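Local coordinates for resiniferatoxin-binding, phosphotriesterase-related protein (Rhodobacter sphaeroides 2.4.1, PDB 3K2G) that holds two zinc ions in a TIM barrel of the phosphotriesterase family and probably acts as a metal-dependent phosphoric ester hydrolase, at residues Leu206-Pro211 with His218-Leu223; Gly173-Ile178 with Ala196-Arg201; Gln94-Gly99 with Thr125-Val130; His36-Cys41 with Arg119-Glu124. All blocks are in the same frame, centred on the assembly; numbering follows the deposited sequence.

Contact 1. Residues Leu206-Pro211 with His218-Leu223. With ZN (zinc ion), chain J.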
loop_
_atom_site.group_PDB
_atom_site.type_symbol
_atom_site.label_atom_id
_atom_site.label_comp_id
_atom_site.label_asym_id
_atom_site.label_seq_id
_atom_site.Cartn_x
_atom_site.Cartn_y
_atom_site.Cartn_z
ATOM N N LEU B 206 20.440 -0.840 -28.344
ATOM C CA LEU B 206 19.544 -1.976 -28.536
ATOM C C LEU B 206 18.207 -1.685 -27.858
ATOM O O LEU B 206 18.159 -1.302 -26.690
ATOM C CB LEU B 206 20.167 -3.244 -27.945
ATOM C CG LEU B 206 19.312 -4.515 -27.942
ATOM C CD1 LEU B 206 19.035 -4.957 -29.378
ATOM C CD2 LEU B 206 20.038 -5.617 -27.176
HETATM N N MSE B 207 17.122 -1.867 -28.601
HETATM C CA MSE B 207 15.784 -1.609 -28.087
HETATM C C MSE B 207 14.966 -2.886 -28.173
HETATM O O MSE B 207 14.871 -3.507 -29.235
HETATM C CB MSE B 207 15.121 -0.497 -28.900
HETATM C CG MSE B 207 13.723 -0.098 -28.417
HETATM SE SE MSE B 207 13.022 1.353 -29.425
HETATM C CE MSE B 207 14.054 2.791 -28.633
ATOM N N VAL B 208 14.377 -3.275 -27.049
ATOM C CA VAL B 208 13.598 -4.499 -26.993
ATOM C C VAL B 208 12.135 -4.313 -26.605
ATOM O O VAL B 208 11.812 -3.710 -25.579
ATOM C CB VAL B 208 14.238 -5.504 -26.001
ATOM C CG1 VAL B 208 13.479 -6.819 -26.019
ATOM C CG2 VAL B 208 15.697 -5.742 -26.368
ATOM N N HIS B 209 11.255 -4.859 -27.440
ATOM C CA HIS B 209 9.822 -4.814 -27.204
ATOM C C HIS B 209 9.493 -5.832 -26.113
ATOM O O HIS B 209 9.867 -7.000 -26.197
ATOM C CB HIS B 209 9.054 -5.182 -28.474
ATOM C CG HIS B 209 7.638 -5.607 -28.226
ATOM N ND1 HIS B 209 6.559 -4.807 -28.532
ATOM C CD2 HIS B 209 7.126 -6.736 -27.679
ATOM C CE1 HIS B 209 5.443 -5.421 -28.182
ATOM N NE2 HIS B 209 5.758 -6.594 -27.659
ATOM N N LEU B 210 8.777 -5.381 -25.091
ATOM C CA LEU B 210 8.368 -6.255 -23.993
ATOM C C LEU B 210 6.867 -6.402 -24.007
ATOM O O LEU B 210 6.147 -5.522 -24.493
ATOM C CB LEU B 210 8.788 -5.681 -22.651
ATOM C CG LEU B 210 10.271 -5.600 -22.283
ATOM C CD1 LEU B 210 10.466 -4.926 -20.916
ATOM C CD2 LEU B 210 10.832 -7.001 -22.259
ATOM N N PRO B 211 6.475 -7.528 -23.692
ATOM C CA PRO B 211 5.068 -7.708 -23.330
ATOM C C PRO B 211 4.728 -7.101 -21.962
ATOM O O PRO B 211 5.011 -7.756 -20.968
ATOM C CB PRO B 211 4.924 -9.226 -23.185
ATOM C CG PRO B 211 6.259 -9.685 -22.745
ATOM C CD PRO B 211 7.243 -8.713 -23.333
ATOM N N HIS B 218 13.682 -9.114 -16.796
ATOM C CA HIS B 218 14.935 -9.611 -16.240
ATOM C C HIS B 218 15.484 -10.778 -17.061
ATOM O O HIS B 218 16.696 -10.919 -17.206
ATOM C CB HIS B 218 14.762 -10.006 -14.769
ATOM C CG HIS B 218 14.865 -8.849 -13.820
ATOM N ND1 HIS B 218 16.039 -8.158 -13.611
ATOM C CD2 HIS B 218 13.933 -8.243 -13.045
ATOM C CE1 HIS B 218 15.826 -7.178 -12.752
ATOM N NE2 HIS B 218 14.554 -7.207 -12.394
ATOM N N ARG B 219 14.600 -11.611 -17.605
ATOM C CA ARG B 219 15.052 -12.730 -18.429
ATOM C C ARG B 219 15.637 -12.167 -19.727
ATOM O O ARG B 219 16.605 -12.705 -20.274
ATOM C CB ARG B 219 13.891 -13.678 -18.753
ATOM C CG ARG B 219 14.283 -14.795 -19.716
ATOM C CD ARG B 219 13.123 -15.718 -20.071
ATOM N NE ARG B 219 13.522 -16.711 -21.069
ATOM C CZ ARG B 219 12.690 -17.572 -21.650
ATOM N NH1 ARG B 219 11.401 -17.570 -21.337
ATOM N NH2 ARG B 219 13.149 -18.434 -22.551
ATOM N N VAL B 220 15.035 -11.084 -20.217
ATOM C CA VAL B 220 15.498 -10.427 -21.438
ATOM C C VAL B 220 16.898 -9.876 -21.211
ATOM O O VAL B 220 17.790 -10.094 -22.028
ATOM C CB VAL B 220 14.568 -9.246 -21.865
ATOM C CG1 VAL B 220 15.311 -8.293 -22.802
ATOM C CG2 VAL B 220 13.330 -9.781 -22.574
ATOM N N LEU B 221 17.088 -9.162 -20.101
ATOM C CA LEU B 221 18.399 -8.592 -19.796
ATOM C C LEU B 221 19.437 -9.679 -19.534
ATOM O O LEU B 221 20.615 -9.510 -19.861
ATOM C CB LEU B 221 18.317 -7.646 -18.594
ATOM C CG LEU B 221 17.518 -6.355 -18.814
ATOM C CD1 LEU B 221 17.647 -5.454 -17.581
ATOM C CD2 LEU B 221 18.026 -5.622 -20.060
ATOM N N ASP B 222 19.004 -10.791 -18.946
ATOM C CA ASP B 222 19.916 -11.902 -18.676
ATOM C C ASP B 222 20.497 -12.389 -20.003
ATOM O O ASP B 222 21.690 -12.680 -20.104
ATOM C CB ASP B 222 19.183 -13.069 -17.996
ATOM C CG ASP B 222 18.945 -12.841 -16.506
ATOM O OD1 ASP B 222 19.362 -11.795 -15.970
ATOM O OD2 ASP B 222 18.333 -13.725 -15.871
ATOM N N LEU B 223 19.645 -12.474 -21.020
ATOM C CA LEU B 223 20.075 -12.937 -22.336
ATOM C C LEU B 223 20.984 -11.911 -23.016
ATOM O O LEU B 223 22.033 -12.258 -23.569
ATOM C CB LEU B 223 18.850 -13.236 -23.203
ATOM C CG LEU B 223 19.123 -13.730 -24.625
ATOM C CD1 LEU B 223 17.918 -14.497 -25.143
ATOM C CD2 LEU B 223 19.438 -12.541 -25.527
HETATM ZN ZN ZN J . 6.274 -2.886 -29.409
HETATM O O HOH W 1 5.343 -1.193 -30.298
HETATM O O HOH W 2 3.876 -3.065 -29.280
#
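Val-208 and Val-220 mark the closest approach of the two backbones, with 8.3 Å between their CA atoms: barrel strand 206-208 and the loop after it pack against helix 217-226. The two segments are joined by side chains alone, without a hydrogen bond across the gap. Val-220 is the helix residue that makes both contacts, and its two methyls divide the work. CG1 meets Val-208 CG1 tip to tip at 4.0 Å. CG2, which is anti to the carbonyl carbon of Val-220, turns to the loop and touches Leu-210 CD2 at 3.8 Å. Leu-210 gets there by its end: its CB stays back from the helix, chi1 of -68° sets CG beside the backbone N, and of the two branches it is CD2, not the extended CD1, that meets the valine. Leu-236 of the next strand packs on both Leu-210 and Val-220, and Leu-192 of helix 186-202 packs on Val-208. Between the two apolar residues, His-209 faces the opposite way, into the barrel mouth, where its ND1 binds a zinc ion at 2.1 Å; water 2 lies at the ring edge, in its plane. His-238 and Glu-177 also bind this zinc. The alternation implies a division of labour within one beta-alpha-beta unit: greasy, uncharged residues seal strand against helix, while the imidazole between them serves the metal.

Contact 2. Residues Gly173-Ile178 with Ala196-Arg201; sequences GLIGEI and ARAQVR. With ZN (zinc ion), chain I; ZN (zinc ion), chain J.
Ile-175 points its CD1 end-on at helix 186-202 and lands on the main chain as much as on side chains. Ile-175 CD1 lies 3.5 Å from both Ala-198 C and Gln-199 N, so the methyl rests against the peptide unit joining those two residues. Beside it, Ala-198 CB comes within 3.7 Å, and Gln-199 CB lies farther off at 4.2 Å. The reach comes from an outstretched chain: CG1 sits anti to the carbonyl carbon (chi1 -62°) and chi2 is extended, which puts CD1 at the far end of the branch. The short side chain of Ala-198 is consistent with so close an approach to the helix backbone. Gln-199 contributes only the base of its side chain; beyond a bend at chi2 its amide leads away, and NE2 donates to the backbone O of Leu-204. Glu-177 lies on the barrel side of the same strand and bridges the two zinc ions, OE1 to one at 2.4 Å and OE2 to the other, with water 1 bound to both metals. Gly-176, between the two, has backbone angles at which a CB would clash with the carbonyl O of Ile-175, which calls for glycine. The contact thus closes one beta-alpha-beta unit of the barrel: strand 175-178 pairs in parallel with strand 206-208, Leu-206 of that strand packs against both Ile-175 and Gln-199, and helix 150-162 covers Ala-198 from its neighbouring position through Ile-157.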
loop_
_atom_site.group_PDB
_atom_site.type_symbol
_atom_site.label_atom_id
_atom_site.label_comp_id
_atom_site.label_asym_id
_atom_site.label_seq_id
_atom_site.Cartn_x
_atom_site.Cartn_y
_atom_site.Cartn_z
ATOM N N GLY B 173 20.460 3.500 -37.033
ATOM C CA GLY B 173 21.102 4.205 -35.937
ATOM C C GLY B 173 20.773 3.567 -34.608
ATOM O O GLY B 173 21.272 3.961 -33.558
ATOM N N LEU B 174 19.915 2.561 -34.667
ATOM C CA LEU B 174 19.495 1.831 -33.485
ATOM C C LEU B 174 19.147 0.432 -33.941
ATOM O O LEU B 174 18.734 0.221 -35.079
ATOM C CB LEU B 174 18.276 2.510 -32.841
ATOM C CG LEU B 174 17.191 1.640 -32.194
ATOM C CD1 LEU B 174 16.841 2.183 -30.833
ATOM C CD2 LEU B 174 15.956 1.608 -33.083
ATOM N N ILE B 175 19.337 -0.531 -33.056
ATOM C CA ILE B 175 19.023 -1.910 -33.372
ATOM C C ILE B 175 17.674 -2.209 -32.771
ATOM O O ILE B 175 17.588 -2.472 -31.569
ATOM C CB ILE B 175 20.027 -2.888 -32.731
ATOM C CG1 ILE B 175 21.428 -2.630 -33.284
ATOM C CG2 ILE B 175 19.567 -4.322 -32.959
ATOM C CD1 ILE B 175 22.473 -3.632 -32.843
ATOM N N GLY B 176 16.596 -2.167 -33.538
ATOM C CA GLY B 176 15.399 -2.503 -32.812
ATOM C C GLY B 176 13.916 -2.266 -32.919
ATOM O O GLY B 176 13.334 -1.739 -33.862
ATOM N N GLU B 177 13.363 -2.751 -31.812
ATOM C CA GLU B 177 11.980 -2.883 -31.441
ATOM C C GLU B 177 12.048 -4.377 -31.752
ATOM O O GLU B 177 11.392 -4.875 -32.666
ATOM C CB GLU B 177 11.014 -2.169 -32.388
ATOM C CG GLU B 177 9.573 -2.731 -32.351
ATOM C CD GLU B 177 8.611 -1.998 -31.418
ATOM O OE1 GLU B 177 8.429 -2.436 -30.260
ATOM O OE2 GLU B 177 8.031 -0.982 -31.857
ATOM N N ILE B 178 12.932 -5.074 -31.035
ATOM C CA ILE B 178 13.085 -6.508 -31.231
ATOM C C ILE B 178 11.929 -7.181 -30.511
ATOM O O ILE B 178 11.696 -6.926 -29.333
ATOM C CB ILE B 178 14.413 -7.051 -30.656
ATOM C CG1 ILE B 178 15.610 -6.290 -31.239
ATOM C CG2 ILE B 178 14.540 -8.536 -30.987
ATOM C CD1 ILE B 178 15.753 -6.394 -32.754
ATOM N N ALA B 196 21.558 -8.921 -29.959
ATOM C CA ALA B 196 22.548 -8.604 -28.936
ATOM C C ALA B 196 23.956 -8.747 -29.503
ATOM O O ALA B 196 24.841 -7.958 -29.184
ATOM C CB ALA B 196 22.373 -9.514 -27.728
ATOM N N ARG B 197 24.164 -9.754 -30.344
ATOM C CA ARG B 197 25.476 -9.946 -30.944
ATOM C C ARG B 197 25.747 -8.778 -31.876
ATOM O O ARG B 197 26.882 -8.322 -32.007
ATOM C CB ARG B 197 25.536 -11.282 -31.693
ATOM C CG ARG B 197 25.436 -12.467 -30.743
ATOM C CD ARG B 197 25.479 -13.817 -31.447
ATOM N NE ARG B 197 25.146 -14.895 -30.517
ATOM C CZ ARG B 197 24.946 -16.161 -30.872
ATOM N NH1 ARG B 197 25.050 -16.518 -32.145
ATOM N NH2 ARG B 197 24.627 -17.071 -29.957
ATOM N N ALA B 198 24.694 -8.275 -32.512
ATOM C CA ALA B 198 24.842 -7.139 -33.412
ATOM C C ALA B 198 25.152 -5.904 -32.582
ATOM O O ALA B 198 25.835 -4.990 -33.046
ATOM C CB ALA B 198 23.563 -6.924 -34.219
ATOM N N GLN B 199 24.653 -5.875 -31.349
ATOM C CA GLN B 199 24.901 -4.735 -30.477
ATOM C C GLN B 199 26.396 -4.687 -30.159
ATOM O O GLN B 199 27.010 -3.618 -30.167
ATOM C CB GLN B 199 24.080 -4.865 -29.191
ATOM C CG GLN B 199 23.923 -3.576 -28.383
ATOM C CD GLN B 199 25.211 -3.125 -27.718
ATOM O OE1 GLN B 199 25.885 -3.914 -27.054
ATOM N NE2 GLN B 199 25.552 -1.843 -27.881
ATOM N N VAL B 200 26.980 -5.848 -29.886
ATOM C CA VAL B 200 28.407 -5.918 -29.576
ATOM C C VAL B 200 29.245 -5.543 -30.799
ATOM O O VAL B 200 30.193 -4.760 -30.703
ATOM C CB VAL B 200 28.812 -7.342 -29.112
ATOM C CG1 VAL B 200 30.324 -7.413 -28.878
ATOM C CG2 VAL B 200 28.069 -7.704 -27.831
ATOM N N ARG B 201 28.883 -6.092 -31.953
ATOM C CA ARG B 201 29.628 -5.823 -33.180
ATOM C C ARG B 201 29.523 -4.394 -33.723
ATOM O O ARG B 201 30.534 -3.816 -34.120
ATOM C CB ARG B 201 29.223 -6.838 -34.257
ATOM C CG ARG B 201 29.564 -8.278 -33.879
ATOM C CD ARG B 201 28.841 -9.302 -34.752
ATOM N NE ARG B 201 29.204 -9.210 -36.166
ATOM C CZ ARG B 201 28.634 -9.931 -37.128
ATOM N NH1 ARG B 201 27.673 -10.797 -36.827
ATOM N NH2 ARG B 201 29.017 -9.784 -38.391
HETATM ZN ZN ZN I . 6.296 0.283 -31.173
HETATM ZN ZN ZN J . 6.274 -2.886 -29.409
HETATM O O HOH W 1 5.343 -1.193 -30.298
HETATM O O HOH W 2 3.876 -3.065 -29.280
#

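Contact 3. Residues Gln94-Gly99 with Thr125-Val130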
loop_
_atom_site.group_PDB
_atom_site.type_symbol
_atom_site.label_atom_id
_atom_site.label_comp_id
_atom_site.label_asym_id
_atom_site.label_seq_id
_atom_site.Cartn_x
_atom_site.Cartn_y
_atom_site.Cartn_z
ATOM N N GLN B 94 3.492 18.790 -36.102
ATOM C CA GLN B 94 2.944 19.271 -34.836
ATOM C C GLN B 94 3.998 19.151 -33.735
ATOM O O GLN B 94 4.108 20.018 -32.860
ATOM C CB GLN B 94 1.715 18.460 -34.438
ATOM C CG GLN B 94 0.482 18.739 -35.255
ATOM C CD GLN B 94 -0.689 17.900 -34.797
ATOM O OE1 GLN B 94 -0.947 17.787 -33.595
ATOM N NE2 GLN B 94 -1.408 17.307 -35.746
ATOM N N PHE B 95 4.757 18.060 -33.782
ATOM C CA PHE B 95 5.817 17.809 -32.808
ATOM C C PHE B 95 6.892 18.872 -32.984
ATOM O O PHE B 95 7.340 19.483 -32.017
ATOM C CB PHE B 95 6.412 16.418 -33.039
ATOM C CG PHE B 95 7.598 16.100 -32.167
ATOM C CD1 PHE B 95 7.526 16.238 -30.783
ATOM C CD2 PHE B 95 8.772 15.610 -32.730
ATOM C CE1 PHE B 95 8.604 15.886 -29.973
ATOM C CE2 PHE B 95 9.860 15.253 -31.931
ATOM C CZ PHE B 95 9.775 15.391 -30.548
ATOM N N ALA B 96 7.295 19.090 -34.231
ATOM C CA ALA B 96 8.309 20.094 -34.530
ATOM C C ALA B 96 7.782 21.462 -34.101
ATOM O O ALA B 96 8.534 22.307 -33.614
ATOM C CB ALA B 96 8.618 20.095 -36.022
ATOM N N ALA B 97 6.478 21.662 -34.265
ATOM C CA ALA B 97 5.851 22.924 -33.904
ATOM C C ALA B 97 6.031 23.279 -32.429
ATOM O O ALA B 97 6.004 24.453 -32.069
ATOM C CB ALA B 97 4.366 22.888 -34.258
ATOM N N VAL B 98 6.204 22.269 -31.577
ATOM C CA VAL B 98 6.390 22.507 -30.148
ATOM C C VAL B 98 7.833 22.269 -29.689
ATOM O O VAL B 98 8.079 21.998 -28.512
ATOM C CB VAL B 98 5.438 21.627 -29.288
ATOM C CG1 VAL B 98 3.987 22.027 -29.539
ATOM C CG2 VAL B 98 5.648 20.153 -29.605
ATOM N N GLY B 99 8.783 22.366 -30.617
ATOM C CA GLY B 99 10.181 22.183 -30.263
ATOM C C GLY B 99 10.808 20.832 -30.564
ATOM O O GLY B 99 11.998 20.636 -30.315
ATOM N N THR B 125 9.552 17.656 -43.025
ATOM C CA THR B 125 9.232 18.150 -41.689
ATOM C C THR B 125 10.403 18.856 -41.022
ATOM O O THR B 125 10.208 19.692 -40.143
ATOM C CB THR B 125 8.796 17.012 -40.760
ATOM O OG1 THR B 125 9.901 16.126 -40.551
ATOM C CG2 THR B 125 7.636 16.243 -41.370
ATOM N N GLY B 126 11.619 18.518 -41.442
ATOM C CA GLY B 126 12.793 19.128 -40.852
ATOM C C GLY B 126 13.165 18.427 -39.562
ATOM O O GLY B 126 14.086 18.835 -38.861
ATOM N N VAL B 127 12.431 17.365 -39.247
ATOM C CA VAL B 127 12.672 16.587 -38.042
ATOM C C VAL B 127 13.615 15.432 -38.373
ATOM O O VAL B 127 13.417 14.720 -39.354
ATOM C CB VAL B 127 11.339 16.030 -37.474
ATOM C CG1 VAL B 127 11.617 15.038 -36.348
ATOM C CG2 VAL B 127 10.473 17.182 -36.968
ATOM N N GLN B 128 14.645 15.258 -37.554
ATOM C CA GLN B 128 15.624 14.194 -37.763
ATOM C C GLN B 128 15.026 12.844 -37.386
ATOM O O GLN B 128 14.404 12.708 -36.334
ATOM C CB GLN B 128 16.875 14.474 -36.924
ATOM C CG GLN B 128 17.420 15.875 -37.138
ATOM C CD GLN B 128 18.489 16.264 -36.134
ATOM O OE1 GLN B 128 18.328 16.070 -34.927
ATOM N NE2 GLN B 128 19.581 16.833 -36.628
ATOM N N VAL B 129 15.221 11.854 -38.252
ATOM C CA VAL B 129 14.694 10.515 -38.023
ATOM C C VAL B 129 15.760 9.425 -37.945
ATOM O O VAL B 129 16.606 9.296 -38.839
ATOM C CB VAL B 129 13.684 10.127 -39.132
ATOM C CG1 VAL B 129 13.223 8.688 -38.955
ATOM C CG2 VAL B 129 12.492 11.070 -39.092
ATOM N N VAL B 130 15.705 8.640 -36.870
ATOM C CA VAL B 130 16.627 7.528 -36.659
ATOM C C VAL B 130 15.871 6.236 -36.967
ATOM O O VAL B 130 14.748 6.050 -36.493
ATOM C CB VAL B 130 17.128 7.472 -35.200
ATOM C CG1 VAL B 130 17.999 6.246 -35.006
ATOM C CG2 VAL B 130 17.912 8.737 -34.867
#
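Ala-96, in the last turn of helix 85-97, and Val-127, in the short link between helix 115-125 and strand 128-131, bring their CA atoms to 6.6 Å, the nearest approach of the two backbones. Their side chains meet through one pair of methyls, Ala-96 CB against Val-127 CG2 at 3.6 Å. CG2 is the branch lying beside the valine's backbone N, while CG1 stands anti to that nitrogen (chi1 171°). The carbonyl O of Thr-125 brushes Ala-96 CB more loosely, at 4.4 Å. The backbone of the valine is held by an ST turn: its N donates to Thr-125 OG1 (3.1 Å, N-H...O angle 160°), and that hydroxyl is also hydrogen-bonded to Ile-121 O in the preceding helix. Gly-126, with positive phi, makes the turn between them. On the other segment, Gly-99 ends helix 85-97 as the C-prime residue of a Schellman motif. Val-92, one turn earlier in helix 85-97, and Ile-103 of strand 102-105 also pack on Val-127. Between the segments, then, the attraction is purely apolar, and polarity is spent on the turns: a helix C-terminus and a helix-to-strand turn, each with a positive-phi glycine and its own hydrogen bonds, meet through methyl groups, well away from the metal centre.

Contact 4. Residues His36-Cys41 with Arg119-Glu124; sequences HLQNDC and RRISAE. With ZN (zinc ion), chain I; DTV ((2S,3S)-1,4-dimercaptobutane-2,3-diol), chain K.
Leu-37 and Ile-121 carry the contact, their side chains slanting across one another. Ile-121 CD1 touches Leu-37 CB at 3.7 Å, and a second, looser pairing sets Ile-121 CG2 against Leu-37 CD1 at 4.2 Å. The isoleucine reaches over with its long branch: chi1 of -62° leaves CG1 beside the backbone N, and an extended chi2 carries CD1 outward from helix 115-125. The aliphatic part of Gln-38 adds a fringe, its CG 4.4 Å from the same CD1. Around this pair, Leu-118 and Val-129 pack on Leu-37, and Leu-85 of helix 85-97 packs on Ile-121 and Gln-38. Next to Ile-121 in the sequence, Arg-120 NE makes a salt bridge to Glu-124 OE2 (2.8 Å), meeting the syn side of the carboxylate, 27° out of its plane; Asp-86 takes a second arm of the arginine. The backbone of Leu-37 is held by its N bonding to Asp-105 OD2. One residue earlier, His-36 turns toward the barrel mouth, and its NE2 binds a zinc ion at 2.2 Å, while its ND1 is hydrogen-bonded to Thr-107 OG1. His-34, Glu-177 and Asp-304 complete the protein ligands of that metal. Past the strand, Cys-41 SG forms a disulfide of 2.0 Å with S4 of the bound dithiol, which thereby stays tethered beside the zinc pair. The chemistry grades from an apolar anchor on the helix to a zinc-binding histidine and a disulfide-tethered ligand at the pocket, with a second-shell hydroxyl that probably fixes the rotation of the histidine ring.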
loop_
_atom_site.group_PDB
_atom_site.type_symbol
_atom_site.label_atom_id
_atom_site.label_comp_id
_atom_site.label_asym_id
_atom_site.label_seq_id
_atom_site.Cartn_x
_atom_site.Cartn_y
_atom_site.Cartn_z
ATOM N N HIS B 36 6.112 5.277 -34.499
ATOM C CA HIS B 36 6.048 4.651 -35.810
ATOM C C HIS B 36 5.456 5.712 -36.720
ATOM O O HIS B 36 4.392 6.261 -36.424
ATOM C CB HIS B 36 5.160 3.413 -35.771
ATOM C CG HIS B 36 5.679 2.340 -34.873
ATOM N ND1 HIS B 36 6.680 1.473 -35.252
ATOM C CD2 HIS B 36 5.382 2.036 -33.587
ATOM C CE1 HIS B 36 6.980 0.682 -34.238
ATOM N NE2 HIS B 36 6.207 1.005 -33.217
ATOM N N LEU B 37 6.156 6.014 -37.812
ATOM C CA LEU B 37 5.695 7.031 -38.748
ATOM C C LEU B 37 4.873 6.416 -39.871
ATOM O O LEU B 37 4.001 7.065 -40.444
ATOM C CB LEU B 37 6.895 7.794 -39.304
ATOM C CG LEU B 37 7.721 8.402 -38.165
ATOM C CD1 LEU B 37 8.859 9.233 -38.726
ATOM C CD2 LEU B 37 6.818 9.255 -37.287
ATOM N N GLN B 38 5.171 5.155 -40.158
ATOM C CA GLN B 38 4.493 4.361 -41.178
ATOM C C GLN B 38 4.672 2.915 -40.723
ATOM O O GLN B 38 5.736 2.558 -40.232
ATOM C CB GLN B 38 5.172 4.529 -42.543
ATOM C CG GLN B 38 5.019 5.888 -43.209
ATOM C CD GLN B 38 3.602 6.148 -43.680
ATOM O OE1 GLN B 38 2.761 6.634 -42.921
ATOM N NE2 GLN B 38 3.325 5.806 -44.931
ATOM N N ASN B 39 3.650 2.081 -40.868
ATOM C CA ASN B 39 3.789 0.685 -40.469
ATOM C C ASN B 39 2.633 -0.159 -40.979
ATOM O O ASN B 39 1.714 0.347 -41.619
ATOM C CB ASN B 39 3.881 0.558 -38.942
ATOM C CG ASN B 39 2.556 0.826 -38.249
ATOM O OD1 ASN B 39 1.569 1.196 -38.889
ATOM N ND2 ASN B 39 2.531 0.647 -36.932
ATOM N N ASP B 40 2.686 -1.451 -40.677
ATOM C CA ASP B 40 1.649 -2.386 -41.092
ATOM C C ASP B 40 1.387 -3.405 -39.980
ATOM O O ASP B 40 2.229 -4.254 -39.693
ATOM C CB ASP B 40 2.083 -3.090 -42.383
ATOM C CG ASP B 40 1.096 -4.147 -42.831
ATOM O OD1 ASP B 40 -0.119 -3.855 -42.860
ATOM O OD2 ASP B 40 1.540 -5.269 -43.162
ATOM N N CYS B 41 0.211 -3.310 -39.360
ATOM C CA CYS B 41 -0.165 -4.202 -38.263
ATOM C C CYS B 41 -1.373 -5.075 -38.604
ATOM O O CYS B 41 -2.067 -5.557 -37.709
ATOM C CB CYS B 41 -0.490 -3.377 -37.017
ATOM S SG CYS B 41 0.911 -2.456 -36.348
ATOM N N ARG B 119 12.848 9.213 -45.148
ATOM C CA ARG B 119 13.610 10.332 -45.688
ATOM C C ARG B 119 12.703 11.450 -46.200
ATOM O O ARG B 119 13.007 12.635 -46.039
ATOM C CB ARG B 119 14.546 9.843 -46.798
ATOM C CG ARG B 119 15.825 9.209 -46.262
ATOM C CD ARG B 119 16.685 8.605 -47.360
ATOM N NE ARG B 119 18.036 8.319 -46.876
ATOM C CZ ARG B 119 18.993 7.741 -47.598
ATOM N NH1 ARG B 119 18.755 7.373 -48.850
ATOM N NH2 ARG B 119 20.195 7.544 -47.070
ATOM N N ARG B 120 11.585 11.083 -46.812
ATOM C CA ARG B 120 10.668 12.099 -47.307
ATOM C C ARG B 120 10.081 12.832 -46.103
ATOM O O ARG B 120 9.919 14.053 -46.123
ATOM C CB ARG B 120 9.546 11.467 -48.135
ATOM C CG ARG B 120 8.491 12.469 -48.578
ATOM C CD ARG B 120 7.360 11.808 -49.344
ATOM N NE ARG B 120 6.188 12.679 -49.396
ATOM C CZ ARG B 120 4.994 12.309 -49.851
ATOM N NH1 ARG B 120 4.800 11.078 -50.306
ATOM N NH2 ARG B 120 3.987 13.171 -49.836
ATOM N N ILE B 121 9.781 12.083 -45.047
ATOM C CA ILE B 121 9.221 12.683 -43.843
ATOM C C ILE B 121 10.224 13.636 -43.195
ATOM O O ILE B 121 9.880 14.763 -42.840
ATOM C CB ILE B 121 8.803 11.601 -42.825
ATOM C CG1 ILE B 121 7.715 10.716 -43.443
ATOM C CG2 ILE B 121 8.311 12.254 -41.546
ATOM C CD1 ILE B 121 7.278 9.566 -42.570
ATOM N N SER B 122 11.468 13.188 -43.051
ATOM C CA SER B 122 12.494 14.030 -42.449
ATOM C C SER B 122 12.742 15.248 -43.333
ATOM O O SER B 122 12.930 16.357 -42.838
ATOM C CB SER B 122 13.801 13.251 -42.269
ATOM O OG SER B 122 14.383 12.925 -43.518
ATOM N N ALA B 123 12.731 15.038 -44.644
ATOM C CA ALA B 123 12.962 16.133 -45.578
ATOM C C ALA B 123 11.877 17.207 -45.505
ATOM O O ALA B 123 12.180 18.395 -45.429
ATOM C CB ALA B 123 13.071 15.595 -47.002
ATOM N N GLU B 124 10.614 16.790 -45.509
ATOM C CA GLU B 124 9.507 17.743 -45.470
ATOM C C GLU B 124 9.154 18.324 -44.104
ATOM O O GLU B 124 8.528 19.380 -44.029
ATOM C CB GLU B 124 8.254 17.117 -46.083
ATOM C CG GLU B 124 8.377 16.822 -47.567
ATOM C CD GLU B 124 7.099 16.258 -48.148
ATOM O OE1 GLU B 124 6.024 16.816 -47.853
ATOM O OE2 GLU B 124 7.168 15.266 -48.905
HETATM ZN ZN ZN I . 6.296 0.283 -31.173
HETATM S S1 DTV K . 1.615 -6.573 -29.557
HETATM C C1 DTV K . 2.530 -5.707 -30.925
HETATM C C2 DTV K . 1.610 -5.045 -31.951
HETATM O O2 DTV K . 0.826 -4.073 -31.277
HETATM C C3 DTV K . 2.434 -4.362 -33.057
HETATM O O3 DTV K . 3.232 -3.350 -32.491
HETATM C C4 DTV K . 1.554 -3.720 -34.130
HETATM S S4 DTV K . 2.282 -3.847 -35.784
HETATM O O HOH W 1 5.343 -1.193 -30.298
#

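Along the chain contacts 4 and 3 interleave, and contacts 2 and 1 follow in series. Contacts 3 and 4 lie on one side of the barrel, centres about 12 Å apart, and share helix 115-125 running into strand 128-131; Val-127 O of contact 3 packs against Ser-122 CB of contact 4. Contacts 1 and 2, their centres likewise about 12 Å apart, are consecutive beta-alpha units whose strands 175-178 and 206-208 are parallel neighbours. The centres of contacts 1 and 4 are about 26 Å apart, across the chain's centre, yet the dinuclear zinc site joins them: His-36, Glu-177 and His-209 come from three of the contacts and water 1 bridges the metals. Packing around the barrel wall thus frames ligands gathered at its mouth.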